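Local coordinates for protein tannase (Fusobacterium nucleatum subsp. nucleatum ATCC 25586, PDB 6YQ4) that probably hydrolyses ester bonds of gallotannins on an alpha/beta-hydrolase fold and binds a magnesium ion, at residues K107-A112 against N487-V492; S204-I209 against E483-W488; K280-D283 against N287-T290; K458-N461 against I465-F468. All coordinates share one frame; numbering follows the deposited sequence.

Contact 1 of 4, residues K107-A112 against N487-V492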
loop_
_atom_site.group_PDB
_atom_site.type_symbol
_atom_site.label_atom_id
_atom_site.label_comp_id
_atom_site.label_asym_id
_atom_site.label_seq_id
_atom_site.Cartn_x
_atom_site.Cartn_y
_atom_site.Cartn_z
ATOM N N LYS A 107 3.599 -7.988 -21.984
ATOM C CA LYS A 107 3.785 -9.341 -21.478
ATOM C C LYS A 107 2.546 -10.215 -21.645
ATOM O O LYS A 107 2.558 -11.369 -21.206
ATOM C CB LYS A 107 4.193 -9.290 -19.997
ATOM C CG LYS A 107 5.644 -8.878 -19.777
ATOM C CD LYS A 107 6.570 -9.898 -20.454
ATOM C CE LYS A 107 7.914 -9.297 -20.817
ATOM N NZ LYS A 107 8.441 -8.533 -19.667
ATOM N N GLY A 108 1.473 -9.700 -22.236
ATOM C CA GLY A 108 0.303 -10.518 -22.492
ATOM C C GLY A 108 -0.749 -10.553 -21.402
ATOM O O GLY A 108 -1.641 -11.406 -21.467
ATOM N N TYR A 109 -0.674 -9.669 -20.405
ATOM C CA TYR A 109 -1.715 -9.573 -19.384
ATOM C C TYR A 109 -2.912 -8.777 -19.885
ATOM O O TYR A 109 -2.772 -7.824 -20.655
ATOM C CB TYR A 109 -1.185 -8.904 -18.110
ATOM C CG TYR A 109 -0.119 -9.699 -17.428
ATOM C CD1 TYR A 109 1.186 -9.690 -17.896
ATOM C CD2 TYR A 109 -0.416 -10.487 -16.338
ATOM C CE1 TYR A 109 2.169 -10.449 -17.289
ATOM C CE2 TYR A 109 0.568 -11.254 -15.723
ATOM C CZ TYR A 109 1.851 -11.228 -16.201
ATOM O OH TYR A 109 2.818 -11.983 -15.586
ATOM N N VAL A 110 -4.095 -9.167 -19.436
ATOM C CA VAL A 110 -5.236 -8.265 -19.474
ATOM C C VAL A 110 -5.086 -7.255 -18.339
ATOM O O VAL A 110 -4.647 -7.588 -17.232
ATOM C CB VAL A 110 -6.558 -9.047 -19.382
ATOM C CG1 VAL A 110 -7.704 -8.117 -18.989
ATOM C CG2 VAL A 110 -6.870 -9.719 -20.700
ATOM N N VAL A 111 -5.412 -6.001 -18.615
ATOM C CA VAL A 111 -5.268 -4.936 -17.634
ATOM C C VAL A 111 -6.650 -4.417 -17.286
ATOM O O VAL A 111 -7.391 -3.966 -18.168
ATOM C CB VAL A 111 -4.377 -3.806 -18.154
ATOM C CG1 VAL A 111 -4.383 -2.640 -17.157
ATOM C CG2 VAL A 111 -2.972 -4.331 -18.379
ATOM N N ALA A 112 -7.005 -4.509 -16.008
ATOM C CA ALA A 112 -8.198 -3.878 -15.457
ATOM C C ALA A 112 -7.703 -2.941 -14.371
ATOM O O ALA A 112 -7.097 -3.391 -13.394
ATOM C CB ALA A 112 -9.188 -4.903 -14.912
ATOM N N ASN A 487 8.673 -10.532 -13.667
ATOM C CA ASN A 487 9.290 -11.841 -13.506
ATOM C C ASN A 487 8.613 -12.616 -12.376
ATOM O O ASN A 487 8.250 -13.788 -12.544
ATOM C CB ASN A 487 10.789 -11.674 -13.248
ATOM C CG ASN A 487 11.564 -11.287 -14.509
ATOM O OD1 ASN A 487 11.155 -11.595 -15.633
ATOM N ND2 ASN A 487 12.687 -10.610 -14.322
ATOM N N TRP A 488 8.399 -11.950 -11.231
ATOM C CA TRP A 488 7.710 -12.560 -10.098
ATOM C C TRP A 488 6.293 -12.985 -10.466
ATOM O O TRP A 488 5.862 -14.092 -10.121
ATOM C CB TRP A 488 7.693 -11.587 -8.926
ATOM C CG TRP A 488 6.978 -12.097 -7.720
ATOM C CD1 TRP A 488 7.465 -12.962 -6.788
ATOM C CD2 TRP A 488 5.644 -11.784 -7.313
ATOM N NE1 TRP A 488 6.523 -13.204 -5.821
ATOM C CE2 TRP A 488 5.392 -12.497 -6.122
ATOM C CE3 TRP A 488 4.636 -10.973 -7.839
ATOM C CZ2 TRP A 488 4.172 -12.430 -5.449
ATOM C CZ3 TRP A 488 3.431 -10.888 -7.157
ATOM C CH2 TRP A 488 3.212 -11.616 -5.977
ATOM N N ILE A 489 5.552 -12.122 -11.174
ATOM C CA ILE A 489 4.172 -12.447 -11.527
ATOM C C ILE A 489 4.139 -13.640 -12.470
ATOM O O ILE A 489 3.347 -14.576 -12.293
ATOM C CB ILE A 489 3.456 -11.235 -12.156
ATOM C CG1 ILE A 489 3.365 -10.058 -11.209
ATOM C CG2 ILE A 489 2.058 -11.624 -12.641
ATOM C CD1 ILE A 489 2.680 -8.874 -11.830
ATOM N N ASP A 490 4.974 -13.611 -13.512
ATOM C CA ASP A 490 5.088 -14.761 -14.413
ATOM C C ASP A 490 5.372 -16.048 -13.639
ATOM O O ASP A 490 4.743 -17.086 -13.881
ATOM C CB ASP A 490 6.187 -14.522 -15.459
ATOM C CG ASP A 490 5.687 -13.767 -16.684
ATOM O OD1 ASP A 490 4.671 -13.046 -16.577
ATOM O OD2 ASP A 490 6.308 -13.895 -17.762
ATOM N N ASN A 491 6.317 -15.993 -12.694
ATOM C CA ASN A 491 6.673 -17.185 -11.932
ATOM C C ASN A 491 5.531 -17.634 -11.041
ATOM O O ASN A 491 5.202 -18.823 -10.983
ATOM C CB ASN A 491 7.908 -16.934 -11.083
ATOM C CG ASN A 491 8.308 -18.151 -10.303
ATOM O OD1 ASN A 491 8.716 -19.152 -10.888
ATOM N ND2 ASN A 491 8.176 -18.094 -8.979
ATOM N N VAL A 492 4.908 -16.685 -10.349
ATOM C CA VAL A 492 3.805 -16.979 -9.442
ATOM C C VAL A 492 2.590 -17.529 -10.200
ATOM O O VAL A 492 1.877 -18.416 -9.704
ATOM C CB VAL A 492 3.528 -15.682 -8.660
ATOM C CG1 VAL A 492 2.119 -15.602 -8.169
ATOM C CG2 VAL A 492 4.549 -15.545 -7.524
#
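Y109 and D490 make the polar part of this contact: the phenol OH donates a hydrogen bond to OD1. The modelled separation of Y109 OH and D490 OD1, 2.4 Å, is very short, and at this resolution its exact length is doubtful. OD1 arrives at the ring edge, near the ring plane, and the carboxylate lies 30° from that plane. The torsion of D490 (chi1 -86°) places CG beside its own backbone N, and from there OD1 reaches over to the phenol. The same oxygen has a second, weak hydrogen bond with the hydroxyl of Y66. K107 NZ lies 6.1 Å from D490 OD2; its charge might mildly stabilise the carboxylate.

In an alpha/beta hydrolase the closing helix covers one side of the central sheet, and here helix 482-493 meets the chain just where it enters strand 110-114. G108, with positive phi, ends helix 100-106 in a Schellman motif and leads directly into Y109.

The apolar part belongs to I489, whose CG2 approaches the tyrosine obliquely, 3.4 Å from Y109 CE2. Y66 and F486 add edge-to-face contacts with the Y109 ring.

Contact 2 of 4, residues S204-I209 against E483-W488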
loop_
_atom_site.group_PDB
_atom_site.type_symbol
_atom_site.label_atom_id
_atom_site.label_comp_id
_atom_site.label_asym_id
_atom_site.label_seq_id
_atom_site.Cartn_x
_atom_site.Cartn_y
_atom_site.Cartn_z
ATOM N N SER A 204 0.802 -7.400 -4.959
ATOM C CA SER A 204 2.051 -6.664 -4.956
ATOM C C SER A 204 1.793 -5.319 -4.297
ATOM O O SER A 204 0.812 -4.651 -4.627
ATOM C CB SER A 204 2.610 -6.474 -6.371
ATOM O OG SER A 204 3.467 -5.339 -6.378
ATOM N N ALA A 205 2.667 -4.939 -3.358
ATOM C CA ALA A 205 2.491 -3.764 -2.504
ATOM C C ALA A 205 3.840 -3.093 -2.299
ATOM O O ALA A 205 4.719 -3.652 -1.634
ATOM C CB ALA A 205 1.881 -4.118 -1.149
ATOM N N TYR A 206 3.992 -1.896 -2.862
ATOM C CA TYR A 206 5.152 -1.048 -2.621
ATOM C C TYR A 206 4.855 -0.147 -1.441
ATOM O O TYR A 206 3.799 0.482 -1.393
ATOM C CB TYR A 206 5.481 -0.188 -3.840
ATOM C CG TYR A 206 5.889 -0.984 -5.052
ATOM C CD1 TYR A 206 4.938 -1.453 -5.946
ATOM C CD2 TYR A 206 7.235 -1.280 -5.293
ATOM C CE1 TYR A 206 5.313 -2.188 -7.051
ATOM C CE2 TYR A 206 7.627 -2.009 -6.397
ATOM C CZ TYR A 206 6.664 -2.458 -7.264
ATOM O OH TYR A 206 7.041 -3.157 -8.358
ATOM N N CYS A 207 5.790 -0.100 -0.498
ATOM C CA CYS A 207 5.813 0.740 0.694
ATOM C C CYS A 207 4.430 0.917 1.307
ATOM O O CYS A 207 4.004 2.054 1.515
ATOM C CB CYS A 207 6.444 2.089 0.360
ATOM S SG CYS A 207 5.794 2.970 -1.113
ATOM N N PRO A 208 3.698 -0.161 1.604
ATOM C CA PRO A 208 2.316 0.007 2.075
ATOM C C PRO A 208 2.269 0.843 3.344
ATOM O O PRO A 208 3.029 0.615 4.283
ATOM C CB PRO A 208 1.840 -1.429 2.345
ATOM C CG PRO A 208 3.094 -2.249 2.504
ATOM C CD PRO A 208 4.143 -1.569 1.649
ATOM N N ILE A 209 1.360 1.810 3.373
ATOM C CA ILE A 209 1.103 2.577 4.587
ATOM C C ILE A 209 -0.095 1.941 5.277
ATOM O O ILE A 209 -1.223 2.432 5.122
ATOM C CB ILE A 209 0.852 4.078 4.280
ATOM C CG1 ILE A 209 1.972 4.685 3.426
ATOM C CG2 ILE A 209 0.648 4.918 5.542
ATOM C CD1 ILE A 209 3.335 4.584 4.017
ATOM N N GLU A 483 10.720 -4.835 -14.416
ATOM C CA GLU A 483 11.212 -6.079 -15.005
ATOM C C GLU A 483 11.201 -7.202 -13.969
ATOM O O GLU A 483 10.650 -8.274 -14.211
ATOM C CB GLU A 483 12.612 -5.895 -15.592
ATOM C CG GLU A 483 13.310 -7.220 -15.881
ATOM C CD GLU A 483 14.559 -7.071 -16.749
ATOM O OE1 GLU A 483 15.071 -8.098 -17.250
ATOM O OE2 GLU A 483 15.033 -5.931 -16.929
ATOM N N GLU A 484 11.741 -6.937 -12.779
ATOM C CA GLU A 484 11.675 -7.912 -11.690
ATOM C C GLU A 484 10.235 -8.216 -11.286
ATOM O O GLU A 484 9.894 -9.374 -11.017
ATOM C CB GLU A 484 12.473 -7.395 -10.496
ATOM C CG GLU A 484 13.773 -6.775 -10.925
ATOM C CD GLU A 484 14.684 -6.474 -9.763
ATOM O OE1 GLU A 484 15.071 -5.283 -9.605
ATOM O OE2 GLU A 484 15.019 -7.425 -9.016
ATOM N N LEU A 485 9.381 -7.188 -11.218
ATOM C CA LEU A 485 8.009 -7.394 -10.770
ATOM C C LEU A 485 7.291 -8.382 -11.662
ATOM O O LEU A 485 6.616 -9.295 -11.175
ATOM C CB LEU A 485 7.242 -6.074 -10.736
ATOM C CG LEU A 485 5.732 -6.231 -10.489
ATOM C CD1 LEU A 485 5.482 -6.900 -9.154
ATOM C CD2 LEU A 485 5.010 -4.894 -10.529
ATOM N N PHE A 486 7.417 -8.218 -12.977
ATOM C CA PHE A 486 6.693 -9.104 -13.877
ATOM C C PHE A 486 7.403 -10.445 -14.055
ATOM O O PHE A 486 6.787 -11.416 -14.523
ATOM C CB PHE A 486 6.445 -8.375 -15.208
ATOM C CG PHE A 486 5.269 -7.395 -15.142
ATOM C CD1 PHE A 486 3.973 -7.821 -15.394
ATOM C CD2 PHE A 486 5.464 -6.068 -14.784
ATOM C CE1 PHE A 486 2.898 -6.943 -15.314
ATOM C CE2 PHE A 486 4.396 -5.183 -14.704
ATOM C CZ PHE A 486 3.110 -5.619 -14.960
ATOM N N ASN A 487 8.673 -10.532 -13.667
ATOM C CA ASN A 487 9.290 -11.841 -13.506
ATOM C C ASN A 487 8.613 -12.616 -12.376
ATOM O O ASN A 487 8.250 -13.788 -12.544
ATOM C CB ASN A 487 10.789 -11.674 -13.248
ATOM C CG ASN A 487 11.564 -11.287 -14.509
ATOM O OD1 ASN A 487 11.155 -11.595 -15.633
ATOM N ND2 ASN A 487 12.687 -10.610 -14.322
ATOM N N TRP A 488 8.399 -11.950 -11.231
ATOM C CA TRP A 488 7.710 -12.560 -10.098
ATOM C C TRP A 488 6.293 -12.985 -10.466
ATOM O O TRP A 488 5.862 -14.092 -10.121
ATOM C CB TRP A 488 7.693 -11.587 -8.926
ATOM C CG TRP A 488 6.978 -12.097 -7.720
ATOM C CD1 TRP A 488 7.465 -12.962 -6.788
ATOM C CD2 TRP A 488 5.644 -11.784 -7.313
ATOM N NE1 TRP A 488 6.523 -13.204 -5.821
ATOM C CE2 TRP A 488 5.392 -12.497 -6.122
ATOM C CE3 TRP A 488 4.636 -10.973 -7.839
ATOM C CZ2 TRP A 488 4.172 -12.430 -5.449
ATOM C CZ3 TRP A 488 3.431 -10.888 -7.157
ATOM C CH2 TRP A 488 3.212 -11.616 -5.977
#
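S204, in strand 202-206, and L485, in helix 482-493, are the residues whose backbones come nearest across the contact, their CA atoms 8.4 Å apart, so side chains alone fill the space between strand and helix. L485 does this with a fork. Its CG lies anti to the backbone N (chi1 171°), which extends the branch away from the helix, and each methyl then finds a different partner. CD1 faces the serine, 3.8 Å from S204 OG and slightly farther from CB. CD2 meets the far end of the tyrosine, 3.4 Å from Y206 OH, arriving at the ring edge near its plane. The two side chains thus meet at an angle, with neither face of the ring laid on the leucine.

Both residues are buried, and their hydroxyls find polar partners elsewhere: S204 OG is hydrogen-bonded to OD1 of N163, and Y206 OH to OD2 of D481, while L485 supplies methyl contacts. R437 of the adjoining strand also touches L485, and Y480 meets the Y206 ring edge-to-face.

A helix laid against a parallel strand of the central sheet is the layering of an alpha/beta hydrolase. Y206 stands near, without touching, a probable nucleophile elbow (G164, S166, G168) and the Ser-His-Asp triad that S166, H476 and D444 appear to form.

Contact 3 of 4, residues K280-D283 against N287-T290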
loop_
_atom_site.group_PDB
_atom_site.type_symbol
_atom_site.label_atom_id
_atom_site.label_comp_id
_atom_site.label_asym_id
_atom_site.label_seq_id
_atom_site.Cartn_x
_atom_site.Cartn_y
_atom_site.Cartn_z
ATOM N N LYS A 280 3.029 -12.443 18.530
ATOM C CA LYS A 280 3.679 -13.761 18.565
ATOM C C LYS A 280 4.167 -14.156 17.173
ATOM O O LYS A 280 3.823 -15.207 16.625
ATOM C CB LYS A 280 2.750 -14.818 19.162
ATOM C CG LYS A 280 2.190 -14.354 20.485
ATOM C CD LYS A 280 1.585 -15.473 21.294
ATOM C CE LYS A 280 1.003 -14.927 22.587
ATOM N NZ LYS A 280 1.981 -14.062 23.316
ATOM N N LEU A 281 4.958 -13.260 16.595
ATOM C CA LEU A 281 5.572 -13.473 15.299
ATOM C C LEU A 281 6.837 -14.311 15.464
ATOM O O LEU A 281 7.630 -14.105 16.393
ATOM C CB LEU A 281 5.902 -12.119 14.662
ATOM C CG LEU A 281 4.713 -11.214 14.295
ATOM C CD1 LEU A 281 5.190 -10.037 13.567
ATOM C CD2 LEU A 281 3.698 -11.961 13.449
ATOM N N THR A 282 7.013 -15.275 14.575
ATOM C CA THR A 282 8.196 -16.117 14.556
ATOM C C THR A 282 8.928 -15.924 13.241
ATOM O O THR A 282 8.306 -15.715 12.193
ATOM C CB THR A 282 7.835 -17.587 14.706
ATOM O OG1 THR A 282 6.944 -17.937 13.648
ATOM C CG2 THR A 282 7.167 -17.861 16.056
ATOM N N ASP A 283 10.254 -15.993 13.297
ATOM C CA ASP A 283 11.018 -15.939 12.058
ATOM C C ASP A 283 11.007 -17.292 11.340
ATOM O O ASP A 283 10.208 -18.169 11.665
ATOM C CB ASP A 283 12.455 -15.491 12.337
ATOM C CG ASP A 283 13.237 -16.496 13.183
ATOM O OD1 ASP A 283 12.745 -17.629 13.420
ATOM O OD2 ASP A 283 14.357 -16.132 13.617
ATOM N N ASN A 287 11.650 -19.142 15.719
ATOM C CA ASN A 287 12.101 -18.349 16.852
ATOM C C ASN A 287 11.210 -17.120 17.002
ATOM O O ASN A 287 10.973 -16.389 16.029
ATOM C CB ASN A 287 13.559 -17.958 16.647
ATOM C CG ASN A 287 14.466 -19.181 16.442
ATOM O OD1 ASN A 287 14.269 -20.237 17.056
ATOM N ND2 ASN A 287 15.447 -19.043 15.560
ATOM N N LEU A 288 10.673 -16.935 18.211
ATOM C CA LEU A 288 9.774 -15.822 18.482
ATOM C C LEU A 288 10.530 -14.511 18.385
ATOM O O LEU A 288 11.627 -14.371 18.931
ATOM C CB LEU A 288 9.147 -15.937 19.869
ATOM C CG LEU A 288 7.955 -16.878 20.050
ATOM C CD1 LEU A 288 8.000 -17.476 21.435
ATOM C CD2 LEU A 288 6.620 -16.156 19.799
ATOM N N LEU A 289 9.932 -13.557 17.688
ATOM C CA LEU A 289 10.489 -12.229 17.547
ATOM C C LEU A 289 9.843 -11.371 18.630
ATOM O O LEU A 289 8.625 -11.182 18.637
ATOM C CB LEU A 289 10.231 -11.713 16.130
ATOM C CG LEU A 289 10.914 -12.590 15.059
ATOM C CD1 LEU A 289 10.497 -12.220 13.677
ATOM C CD2 LEU A 289 12.433 -12.520 15.148
ATOM N N THR A 290 10.646 -10.904 19.581
ATOM C CA THR A 290 10.147 -10.141 20.713
ATOM C C THR A 290 11.024 -8.913 20.962
ATOM O O THR A 290 12.078 -8.721 20.337
ATOM C CB THR A 290 10.092 -11.006 21.974
ATOM O OG1 THR A 290 11.428 -11.377 22.346
ATOM C CG2 THR A 290 9.243 -12.249 21.725
HETATM O O HOH W 1 5.838 -11.063 18.189
#
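T282 and L288 face each other in a single antiparallel beta bridge, a non-hydrogen-bonded pair with CA atoms 4.2 Å apart, which closes a short hairpin-like loop between helices 259-279 and 298-316. The bonds lie on its two flanks. L289 N donates to L281 O at 2.7 Å, almost straight at 177°, while D283 N donates to N287 O at 2.9 Å. Close CA-H...O contacts from T282 CA to N287 O and from L288 CA to L281 O bring further hydrogens to the same two carbonyls. The carbonyls of the bridged pair bond outward, T282 O to N461 ND2 and L288 O to S298 OG.

D283 holds the loop from inside. With CG between its backbone N and carbonyl carbon (chi1 65°), the carboxylate folds back over the loop, and OD1 accepts from N287 N at 3.0 Å, met from above the carboxylate plane. OD1 also takes the N-H of G285, so one oxygen gathers two backbone donors.

Beyond the bridge, L289 CD1 comes within 3.8 Å of D283 N, and L281 and L289 both pack on L457 of helix 450-461. A water bridges the two backbones: it accepts from L281 N at 2.9 Å and donates to L289 O at 2.8 Å.

Contact 4 of 4, residues K458-N461 against I465-F468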
loop_
_atom_site.group_PDB
_atom_site.type_symbol
_atom_site.label_atom_id
_atom_site.label_comp_id
_atom_site.label_asym_id
_atom_site.label_seq_id
_atom_site.Cartn_x
_atom_site.Cartn_y
_atom_site.Cartn_z
ATOM N N LYS A 458 3.635 -11.917 9.436
ATOM C CA LYS A 458 2.304 -12.449 9.673
ATOM C C LYS A 458 1.867 -13.333 8.523
ATOM O O LYS A 458 1.294 -14.411 8.738
ATOM C CB LYS A 458 1.335 -11.287 9.893
ATOM C CG LYS A 458 -0.073 -11.695 10.175
ATOM C CD LYS A 458 -0.164 -12.411 11.497
ATOM C CE LYS A 458 -1.580 -12.924 11.703
ATOM N NZ LYS A 458 -1.665 -13.998 12.760
ATOM N N LEU A 459 2.179 -12.936 7.292
ATOM C CA LEU A 459 1.798 -13.768 6.150
ATOM C C LEU A 459 2.618 -15.064 6.092
ATOM O O LEU A 459 2.082 -16.138 5.792
ATOM C CB LEU A 459 1.954 -12.977 4.858
ATOM C CG LEU A 459 1.070 -11.764 4.658
ATOM C CD1 LEU A 459 1.730 -10.753 3.720
ATOM C CD2 LEU A 459 -0.266 -12.210 4.101
ATOM N N LYS A 460 3.922 -14.982 6.344
ATOM C CA LYS A 460 4.736 -16.192 6.389
ATOM C C LYS A 460 4.264 -17.137 7.484
ATOM O O LYS A 460 4.182 -18.361 7.277
ATOM C CB LYS A 460 6.203 -15.822 6.608
ATOM C CG LYS A 460 6.801 -15.029 5.475
ATOM C CD LYS A 460 8.243 -14.716 5.755
ATOM C CE LYS A 460 9.159 -15.862 5.349
ATOM N NZ LYS A 460 9.984 -15.400 4.206
ATOM N N ASN A 461 3.960 -16.588 8.667
ATOM C CA ASN A 461 3.557 -17.431 9.789
ATOM C C ASN A 461 2.242 -18.138 9.503
ATOM O O ASN A 461 1.946 -19.157 10.144
ATOM C CB ASN A 461 3.459 -16.599 11.067
ATOM C CG ASN A 461 4.829 -16.168 11.607
ATOM O OD1 ASN A 461 4.906 -15.385 12.539
ATOM N ND2 ASN A 461 5.906 -16.698 11.030
ATOM N N ILE A 465 3.114 -17.558 0.570
ATOM C CA ILE A 465 4.411 -17.387 -0.072
ATOM C C ILE A 465 4.657 -15.885 -0.212
ATOM O O ILE A 465 3.866 -15.176 -0.842
ATOM C CB ILE A 465 4.467 -18.111 -1.429
ATOM C CG1 ILE A 465 4.753 -19.616 -1.269
ATOM C CG2 ILE A 465 5.605 -17.580 -2.251
ATOM C CD1 ILE A 465 3.704 -20.429 -0.559
ATOM N N VAL A 466 5.747 -15.400 0.389
ATOM C CA VAL A 466 6.013 -13.983 0.562
ATOM C C VAL A 466 7.379 -13.635 -0.014
ATOM O O VAL A 466 8.384 -14.235 0.369
ATOM C CB VAL A 466 5.953 -13.589 2.045
ATOM C CG1 VAL A 466 6.460 -12.177 2.240
ATOM C CG2 VAL A 466 4.524 -13.737 2.581
ATOM N N ASN A 467 7.428 -12.626 -0.893
ATOM C CA ASN A 467 8.678 -12.108 -1.460
ATOM C C ASN A 467 8.864 -10.668 -0.965
ATOM O O ASN A 467 8.254 -9.735 -1.500
ATOM C CB ASN A 467 8.649 -12.193 -2.989
ATOM C CG ASN A 467 9.975 -11.808 -3.632
ATOM O OD1 ASN A 467 10.565 -10.783 -3.312
ATOM N ND2 ASN A 467 10.426 -12.616 -4.568
ATOM N N PHE A 468 9.737 -10.498 0.042
ATOM C CA PHE A 468 9.939 -9.259 0.783
ATOM C C PHE A 468 11.402 -8.867 0.746
ATOM O O PHE A 468 12.286 -9.713 0.902
ATOM C CB PHE A 468 9.497 -9.393 2.233
ATOM C CG PHE A 468 9.785 -8.166 3.094
ATOM C CD1 PHE A 468 9.251 -6.938 2.786
ATOM C CD2 PHE A 468 10.547 -8.271 4.241
ATOM C CE1 PHE A 468 9.493 -5.818 3.592
ATOM C CE2 PHE A 468 10.802 -7.139 5.054
ATOM C CZ PHE A 468 10.273 -5.914 4.721
#
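L459 and K460 meet V466 through aliphatic carbon alone, and no flat group lies between the two segments. The one ring of the pair, F468, turns away from 458-461 and packs on P452 and A456, earlier in the same helix, and on I438.

V466 does the work from the strand. Its CG2 stands anti to the carbonyl carbon, beside the backbone N, and comes within 3.5 Å of L459 CB, close to the helix backbone. K460 crosses the valine at a slant, its CG near both branch atoms: K460 CG is 3.8 Å from V466 CB and 3.9 Å from V466 CG2. Only the first part of the lysine is used. The chain turns about the CG-CD bond (chi3 84°), and CG is the atom that touches V466; the residue as a whole is exposed. L459 is buried, and it also touches W436 and I438 of the neighbouring strand.

Backbone spacing is close, with K460 CA and V466 CA 6.4 Å apart. Strand 435-439, helix 450-461 and strand 465-469 form a beta-alpha-beta crossover, and this contact seats the last turn of its helix on the incoming edge strand of the central sheet.

In the fold
From the N terminus, contact 1 opens first, at the entry to strand 110-114, and contact 2 opens later within its span, at strand 202-206. Both loops end on helix 482-493 near the C terminus, where the contacts share N487 and W488 and Y109 touches F486 between them; the helix thus meets strand 202-206 and the entry to strand 110-114. Two short local loops close in series within these long ones: contact 3 after helix 259-279, then contact 4 at the edge strand 465-469. Contacts 3 and 4 touch, with N461 ND2 of the helix 2.8 Å from T282 O in a probable hydrogen bond. W488 packs against N467, linking contact 4 to the closing helix.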